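Local atomic coordinates of ESX-1 secretion-associated protein EspB (Mycobacterium marinum, PDB entry 7P0Z), a protein that is secreted in association with the ESX-1 system and assembles into a seven-subunit, channel-like structure, probably acting in protein transport. Residues Ser150-Ala155 / Phe213-Gln218. Numbering follows the deposited sequence.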
# COMPACT_ATOMS: atom_id res chain seq x y z
N SER A 150 23.92 11.08 29.03
CA SER A 150 22.72 11.78 29.45
C SER A 150 21.54 11.39 28.58
O SER A 150 20.40 11.41 29.06
CB SER A 150 22.94 13.28 29.42
OG SER A 150 23.02 13.74 28.11
N MET A 151 21.78 11.01 27.34
CA MET A 151 20.71 10.45 26.53
C MET A 151 20.18 9.16 27.13
O MET A 151 18.98 8.91 27.11
CB MET A 151 21.19 10.19 25.12
CG MET A 151 21.38 11.43 24.36
SD MET A 151 19.96 11.85 23.38
CE MET A 151 20.39 13.52 22.94
N VAL A 152 21.07 8.32 27.64
CA VAL A 152 20.63 7.06 28.22
C VAL A 152 19.89 7.30 29.52
O VAL A 152 18.89 6.64 29.79
CB VAL A 152 21.83 6.12 28.39
CG1 VAL A 152 21.39 4.84 29.00
CG2 VAL A 152 22.44 5.85 27.05
N ASN A 153 20.34 8.25 30.33
CA ASN A 153 19.58 8.58 31.53
C ASN A 153 18.20 9.10 31.18
O ASN A 153 17.20 8.72 31.80
CB ASN A 153 20.34 9.60 32.38
CG ASN A 153 21.68 9.09 32.83
OD1 ASN A 153 21.90 7.89 32.96
ND2 ASN A 153 22.59 10.01 33.07
N PHE A 154 18.13 9.99 30.19
CA PHE A 154 16.86 10.50 29.69
C PHE A 154 15.94 9.36 29.26
O PHE A 154 14.77 9.32 29.63
CB PHE A 154 17.16 11.43 28.53
CG PHE A 154 15.97 12.09 27.93
CD1 PHE A 154 15.50 13.28 28.43
CD2 PHE A 154 15.34 11.53 26.85
CE1 PHE A 154 14.42 13.88 27.87
CE2 PHE A 154 14.26 12.13 26.28
CZ PHE A 154 13.80 13.32 26.79
N ALA A 155 16.47 8.44 28.47
CA ALA A 155 15.66 7.34 27.97
C ALA A 155 15.18 6.45 29.09
O ALA A 155 14.04 5.98 29.07
CB ALA A 155 16.45 6.54 26.95
N PHE A 213 18.04 5.80 20.33
CA PHE A 213 18.52 5.86 18.96
C PHE A 213 19.69 6.82 18.84
O PHE A 213 20.65 6.54 18.13
CB PHE A 213 17.38 6.28 18.06
CG PHE A 213 17.74 6.36 16.65
CD1 PHE A 213 17.66 5.25 15.85
CD2 PHE A 213 18.19 7.53 16.10
CE1 PHE A 213 17.98 5.32 14.54
CE2 PHE A 213 18.53 7.60 14.79
CZ PHE A 213 18.42 6.49 14.01
N MET A 214 19.60 7.96 19.50
CA MET A 214 20.70 8.92 19.44
C MET A 214 21.95 8.36 20.08
O MET A 214 23.06 8.55 19.57
CB MET A 214 20.29 10.22 20.10
CG MET A 214 19.46 11.10 19.22
SD MET A 214 20.17 11.37 17.59
CE MET A 214 21.69 12.20 18.00
N ALA A 215 21.81 7.68 21.21
CA ALA A 215 22.98 7.07 21.82
C ALA A 215 23.63 6.03 20.90
O ALA A 215 24.85 5.99 20.74
CB ALA A 215 22.60 6.46 23.16
N GLN A 216 22.81 5.18 20.29
CA GLN A 216 23.39 4.18 19.40
C GLN A 216 24.02 4.82 18.18
O GLN A 216 25.01 4.32 17.66
CB GLN A 216 22.35 3.15 18.99
CG GLN A 216 21.89 2.39 20.15
CD GLN A 216 23.04 1.88 20.97
OE1 GLN A 216 23.29 2.36 22.08
NE2 GLN A 216 23.77 0.91 20.44
N LEU A 217 23.44 5.91 17.69
CA LEU A 217 24.03 6.62 16.58
C LEU A 217 25.39 7.17 16.94
O LEU A 217 26.32 7.13 16.14
CB LEU A 217 23.12 7.75 16.13
CG LEU A 217 23.59 8.47 14.87
CD1 LEU A 217 23.60 7.53 13.67
CD2 LEU A 217 22.78 9.71 14.59
N GLN A 218 25.52 7.70 18.15
CA GLN A 218 26.81 8.20 18.58
C GLN A 218 27.85 7.09 18.60
O GLN A 218 28.97 7.28 18.14
CB GLN A 218 26.69 8.86 19.94
CG GLN A 218 27.97 9.47 20.44
CD GLN A 218 28.44 10.63 19.57
OE1 GLN A 218 27.65 11.26 18.88
NE2 GLN A 218 29.72 10.92 19.62
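M151 approaches the 213-218 segment at two points. Its CB faces the CB of A215 at 4.4 Å, and the nearest pair of CA atoms across the contact, 6.2 Å apart, belongs to the same two residues. Farther out, M151 SD lies 3.7 Å from M214 CB. The torsions account for this second touch: CG sits anti to the carbonyl carbon (chi1 -72°), and a bend at chi2 (-95°) turns the sulfur toward the root of M214. M214 answers with its CB, whereas its own thioether, folded at chi2 and chi3, leads away from the 150-155 segment. Both methionines also touch helix 42-81, M151 through A48 and L51 and M214 through A47, so a third helix covers this side of the interface. One residue on, V152 comes in from the flank and applies one branch: CG2 meets A215 CB at 3.9 Å. The methyl of A215 is thus approached by M151 CB and V152 CG2, and its small size is compatible with the close backbone approach at this point. No hydrogen bond crosses between the segments; all three side-chain contacts are apolar, and the summed buried area is a modest 146 Å². Beyond V152, F154 turns its ring to other neighbours, meeting W158 and packing on L207 and A211 of helix 181-224. With local axes 9.1 Å apart at closest approach and directed 156° from one another, the segments join helices 149-166 and 181-224 as a near-antiparallel pair within the PPE region of EspB, part of its elongated PE/PPE-type helical bundle.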